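Local coordinates for protein thymidylate kinase (Ehrlichia chaffeensis, PDB 3LD9) that probably phosphorylates dTMP to dTDP with ATP, a step of both de novo and salvage synthesis of dTTP, at residues T25-D30 against I116-A121; E67-L72 against I89-E94. All coordinates share one frame; numbering follows the deposited sequence.

Both contacts are buried, but they sit at different depths and are built from different chemistry. Interaction 1 lies in the core, its centre about 5 Å from the centre of the chain, and sets a sheet strand against a helix through a carboxylate, two backbone amides and a water. Interaction 2, its centre about 15 Å from the centre of the chain, joins two helices by van der Waals contact, without a hydrogen bond, and lies close to a neighbouring subunit. They share no helix or strand, yet along the chain interaction 2 is nested within the loop that interaction 1 closes. Helix 81-105 bridges them: Arg92 NH1 reaches Thr119 OG1 of helix 116-126 at 3.0 Å, a probable hydrogen bond.

Interaction 1 of 2, residues T25-D30 against I116-A121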
loop_
_atom_site.group_PDB
_atom_site.type_symbol
_atom_site.label_atom_id
_atom_site.label_comp_id
_atom_site.label_asym_id
_atom_site.label_seq_id
_atom_site.Cartn_x
_atom_site.Cartn_y
_atom_site.Cartn_z
ATOM N N THR A 25 -19.519 11.009 7.873
ATOM C CA THR A 25 -18.316 11.419 8.614
ATOM C C THR A 25 -18.656 11.882 10.021
ATOM O O THR A 25 -19.765 12.344 10.256
ATOM C CB THR A 25 -17.497 12.521 7.876
ATOM O OG1 THR A 25 -18.191 13.776 7.904
ATOM C CG2 THR A 25 -17.221 12.080 6.424
ATOM N N PHE A 26 -17.709 11.658 10.939
ATOM C CA PHE A 26 -17.734 12.156 12.299
ATOM C C PHE A 26 -16.639 13.197 12.476
ATOM O O PHE A 26 -15.480 12.980 12.081
ATOM C CB PHE A 26 -17.579 11.005 13.295
ATOM C CG PHE A 26 -18.867 10.238 13.524
ATOM C CD1 PHE A 26 -19.779 10.658 14.486
ATOM C CD2 PHE A 26 -19.169 9.127 12.764
ATOM C CE1 PHE A 26 -20.969 9.948 14.704
ATOM C CE2 PHE A 26 -20.338 8.419 12.948
ATOM C CZ PHE A 26 -21.260 8.826 13.924
ATOM N N GLU A 27 -17.036 14.346 13.034
ATOM C CA GLU A 27 -16.173 15.497 13.190
ATOM C C GLU A 27 -16.363 16.131 14.546
ATOM O O GLU A 27 -17.328 15.827 15.281
ATOM C CB GLU A 27 -16.461 16.551 12.130
ATOM C CG GLU A 27 -16.152 16.119 10.724
ATOM C CD GLU A 27 -14.643 16.095 10.399
ATOM O OE1 GLU A 27 -13.787 16.347 11.302
ATOM O OE2 GLU A 27 -14.343 15.848 9.218
ATOM N N GLY A 28 -15.405 16.994 14.873
ATOM C CA GLY A 28 -15.389 17.734 16.144
ATOM C C GLY A 28 -14.011 17.724 16.758
ATOM O O GLY A 28 -13.109 17.042 16.266
ATOM N N ILE A 29 -13.846 18.495 17.831
ATOM C CA ILE A 29 -12.537 18.662 18.479
ATOM C C ILE A 29 -12.148 17.342 19.138
ATOM O O ILE A 29 -13.001 16.503 19.371
ATOM C CB ILE A 29 -12.520 19.858 19.507
ATOM N N ASP A 30 -10.853 17.164 19.413
ATOM C CA ASP A 30 -10.336 15.907 19.964
ATOM C C ASP A 30 -10.800 15.773 21.400
ATOM O O ASP A 30 -10.775 16.761 22.131
ATOM C CB ASP A 30 -8.802 15.883 19.921
ATOM N N ILE A 116 -12.797 16.121 5.851
ATOM C CA ILE A 116 -12.535 17.449 5.340
ATOM C C ILE A 116 -12.829 18.580 6.329
ATOM O O ILE A 116 -12.198 19.615 6.246
ATOM C CB ILE A 116 -13.335 17.752 4.038
ATOM C CG1 ILE A 116 -14.861 17.762 4.303
ATOM C CG2 ILE A 116 -12.919 16.789 2.912
ATOM C CD1 ILE A 116 -15.700 17.902 3.043
ATOM N N ASP A 117 -13.789 18.402 7.238
ATOM C CA ASP A 117 -14.121 19.511 8.136
ATOM C C ASP A 117 -13.078 19.682 9.261
ATOM O O ASP A 117 -12.815 20.799 9.693
ATOM C CB ASP A 117 -15.547 19.364 8.700
ATOM C CG ASP A 117 -16.583 19.243 7.608
ATOM O OD1 ASP A 117 -16.595 20.114 6.697
ATOM O OD2 ASP A 117 -17.355 18.266 7.644
ATOM N N SER A 118 -12.480 18.586 9.725
ATOM C CA SER A 118 -11.361 18.718 10.665
ATOM C C SER A 118 -10.264 19.629 10.103
ATOM O O SER A 118 -9.674 20.418 10.825
ATOM C CB SER A 118 -10.784 17.347 11.048
ATOM O OG SER A 118 -11.683 16.726 12.008
ATOM N N THR A 119 -10.004 19.506 8.811
ATOM C CA THR A 119 -8.920 20.260 8.181
ATOM C C THR A 119 -9.191 21.738 8.169
ATOM O O THR A 119 -8.297 22.522 8.452
ATOM C CB THR A 119 -8.636 19.772 6.751
ATOM O OG1 THR A 119 -8.581 18.349 6.758
ATOM C CG2 THR A 119 -7.312 20.311 6.285
ATOM N N ILE A 120 -10.421 22.137 7.877
ATOM C CA ILE A 120 -10.814 23.561 7.983
ATOM C C ILE A 120 -10.716 24.067 9.420
ATOM O O ILE A 120 -10.167 25.151 9.688
ATOM C CB ILE A 120 -12.276 23.781 7.471
ATOM C CG1 ILE A 120 -12.311 23.719 5.936
ATOM C CG2 ILE A 120 -12.825 25.093 7.972
ATOM C CD1 ILE A 120 -11.834 25.030 5.271
ATOM N N ALA A 121 -11.241 23.284 10.359
ATOM C CA ALA A 121 -11.227 23.704 11.753
ATOM C C ALA A 121 -9.810 23.792 12.328
ATOM O O ALA A 121 -9.465 24.764 12.974
ATOM C CB ALA A 121 -12.136 22.773 12.620
HETATM O O HOH W 1 -16.404 15.638 7.192
#
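Glu27 and Ser118 have the nearest pair of CA atoms, 6.3 Å apart, where strand 25-27 passes helix 116-121. The two run in nearly the same direction, 24° apart, with their axes 8.5 Å from each other at closest approach. The strand leads into the P-loop, whose Gly28 to Thr35 probably bind ATP. Glu27 carries the contact. With CG beside its backbone N (chi1 -65°) and the chain bent at chi2, its carboxylate swings over to the first turn of the helix. There OE2 accepts two weak hydrogen bonds, from Asp117 N at 3.3 Å and from Ser118 N at 3.4 Å. OE1 lies implausibly close to Ser118 OG in the model, so their exact placement is doubtful; the hydroxyl's hydrogen bond is to Arg114 NH1. The Glu27 and Asp117 side chains cross at about a right angle, and OE2 of Glu27 comes within 4.2 Å of OD2 of Asp117. One water bridges the two oxygens and probably softens the repulsion, donating to Glu27 OE2 and to Asp117 OD2 while accepting from Thr25 OG1 at 2.7 Å; Arg193 adds a salt bridge to the same OD2. Around the contact, Glu27 rests on Thr149 and Ile151 of the adjacent strand 148-153, and Asp117 packs on Ile186 of helix 173-189.

Interaction 2 of 2, residues E67-L72 against I89-E94; sequences ESVRNL and IAMRRE
Val69 and Met91 face each other where helix 64-74 passes helix 81-105, with their CA atoms 8.4 Å apart, the shortest such distance between the two segments. This is helix-to-helix packing between consecutive helices of the P-loop kinase fold. Met91 makes the contact from its side. Its chain runs extended through chi2 and then bends at chi3 (79°), which turns the terminal methyl CE against the backbone at Arg70. The sulfur SD rests against Val69 CG1 at 3.7 Å, a purely apolar touch, and no hydrogen bond joins the two segments. Arg70 takes part through its root: CB lies 4.1 Å from Met91 CE, while the rest of the chain stretches away, near the P-loop without touching it, so that NH1 can hydrogen-bond Pro60 O. Pro60 and Leu73 also pack on Met91, and Asn66 ND2, on helix 64-74, hydrogen-bonds the Met91 carbonyl O, tying the same two helices just beyond the segment. On helix 81-105 Arg93 forms a salt bridge to Asp80 of the second subunit. Back at the contact, Met91 CE ends 3.8 Å from Arg70 N.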
loop_
_atom_site.group_PDB
_atom_site.type_symbol
_atom_site.label_atom_id
_atom_site.label_comp_id
_atom_site.label_asym_id
_atom_site.label_seq_id
_atom_site.Cartn_x
_atom_site.Cartn_y
_atom_site.Cartn_z
ATOM N N GLU A 67 -1.187 5.156 7.370
ATOM C CA GLU A 67 -0.963 4.831 8.764
ATOM C C GLU A 67 0.513 4.997 9.095
ATOM O O GLU A 67 0.849 5.558 10.144
ATOM C CB GLU A 67 -1.450 3.414 9.095
ATOM C CG GLU A 67 -2.976 3.284 9.115
ATOM C CD GLU A 67 -3.648 4.251 10.098
ATOM O OE1 GLU A 67 -2.961 4.772 11.011
ATOM O OE2 GLU A 67 -4.876 4.493 9.964
ATOM N N SER A 68 1.399 4.528 8.211
ATOM C CA SER A 68 2.833 4.685 8.461
ATOM C C SER A 68 3.259 6.151 8.448
ATOM O O SER A 68 4.078 6.562 9.278
ATOM C CB SER A 68 3.700 3.903 7.494
ATOM O OG SER A 68 3.596 2.505 7.705
ATOM N N VAL A 69 2.752 6.919 7.490
ATOM C CA VAL A 69 3.040 8.352 7.432
ATOM C C VAL A 69 2.471 9.038 8.686
ATOM O O VAL A 69 3.122 9.917 9.240
ATOM C CB VAL A 69 2.466 9.025 6.165
ATOM C CG1 VAL A 69 2.592 10.586 6.231
ATOM C CG2 VAL A 69 3.146 8.503 4.945
ATOM N N ARG A 70 1.269 8.654 9.117
ATOM C CA ARG A 70 0.685 9.220 10.347
ATOM C C ARG A 70 1.594 9.029 11.578
ATOM O O ARG A 70 1.713 9.938 12.416
ATOM C CB ARG A 70 -0.670 8.610 10.604
ATOM C CG ARG A 70 -1.335 8.960 11.956
ATOM C CD ARG A 70 -2.300 7.879 12.358
ATOM N NE ARG A 70 -2.934 8.183 13.646
ATOM C CZ ARG A 70 -4.210 8.535 13.835
ATOM N NH1 ARG A 70 -5.082 8.641 12.826
ATOM N NH2 ARG A 70 -4.621 8.782 15.070
ATOM N N ASN A 71 2.244 7.872 11.686
ATOM C CA ASN A 71 3.119 7.594 12.828
ATOM C C ASN A 71 4.356 8.452 12.788
ATOM O O ASN A 71 4.799 8.930 13.834
ATOM C CB ASN A 71 3.530 6.117 12.883
ATOM C CG ASN A 71 2.345 5.176 13.064
ATOM O OD1 ASN A 71 1.281 5.576 13.492
ATOM N ND2 ASN A 71 2.531 3.919 12.688
ATOM N N LEU A 72 4.935 8.643 11.596
ATOM C CA LEU A 72 5.998 9.617 11.407
ATOM C C LEU A 72 5.599 11.016 11.836
ATOM O O LEU A 72 6.368 11.708 12.530
ATOM C CB LEU A 72 6.426 9.718 9.950
ATOM C CG LEU A 72 7.305 8.603 9.449
ATOM C CD1 LEU A 72 7.641 8.838 7.993
ATOM C CD2 LEU A 72 8.586 8.511 10.346
ATOM N N ILE A 89 -3.639 16.377 2.998
ATOM C CA ILE A 89 -4.373 16.428 1.738
ATOM C C ILE A 89 -3.876 15.281 0.816
ATOM O O ILE A 89 -4.675 14.569 0.218
ATOM C CB ILE A 89 -4.278 17.835 1.108
ATOM C CG1 ILE A 89 -5.000 18.862 1.989
ATOM C CG2 ILE A 89 -4.860 17.842 -0.280
ATOM C CD1 ILE A 89 -6.559 18.744 1.987
ATOM N N ALA A 90 -2.568 15.054 0.773
ATOM C CA ALA A 90 -2.025 13.894 0.050
ATOM C C ALA A 90 -2.583 12.544 0.557
ATOM O O ALA A 90 -2.955 11.684 -0.218
ATOM C CB ALA A 90 -0.498 13.892 0.129
ATOM N N MET A 91 -2.651 12.389 1.861
ATOM C CA MET A 91 -3.153 11.149 2.483
ATOM C C MET A 91 -4.636 10.973 2.192
ATOM O O MET A 91 -5.114 9.855 1.932
ATOM C CB MET A 91 -2.903 11.194 4.000
ATOM C CG MET A 91 -1.418 11.151 4.351
ATOM S SD MET A 91 -0.991 11.670 6.039
ATOM C CE MET A 91 -1.450 10.167 6.854
ATOM N N ARG A 92 -5.359 12.089 2.234
ATOM C CA ARG A 92 -6.805 12.130 1.899
ATOM C C ARG A 92 -7.042 11.660 0.460
ATOM O O ARG A 92 -7.914 10.834 0.209
ATOM C CB ARG A 92 -7.370 13.527 2.073
ATOM C CG ARG A 92 -8.852 13.628 1.656
ATOM C CD ARG A 92 -9.542 14.825 2.281
ATOM N NE ARG A 92 -9.383 14.714 3.716
ATOM C CZ ARG A 92 -9.160 15.689 4.567
ATOM N NH1 ARG A 92 -9.110 16.949 4.195
ATOM N NH2 ARG A 92 -8.984 15.361 5.839
ATOM N N ARG A 93 -6.202 12.118 -0.454
ATOM C CA ARG A 93 -6.274 11.653 -1.841
ATOM C C ARG A 93 -6.100 10.144 -1.922
ATOM O O ARG A 93 -6.911 9.454 -2.536
ATOM C CB ARG A 93 -5.237 12.359 -2.734
ATOM C CG ARG A 93 -5.264 11.952 -4.207
ATOM C CD ARG A 93 -6.619 12.176 -4.837
ATOM N NE ARG A 93 -6.633 11.661 -6.197
ATOM C CZ ARG A 93 -7.734 11.586 -6.952
ATOM N NH1 ARG A 93 -8.903 11.969 -6.491
ATOM N NH2 ARG A 93 -7.668 11.126 -8.180
ATOM N N GLU A 94 -5.051 9.637 -1.303
ATOM C CA GLU A 94 -4.822 8.192 -1.263
ATOM C C GLU A 94 -6.024 7.419 -0.700
ATOM O O GLU A 94 -6.473 6.400 -1.268
ATOM C CB GLU A 94 -3.591 7.866 -0.411
ATOM C CG GLU A 94 -2.242 7.842 -1.143
ATOM C CD GLU A 94 -2.192 6.905 -2.337
ATOM O OE1 GLU A 94 -2.350 7.397 -3.487
ATOM O OE2 GLU A 94 -1.997 5.677 -2.129
#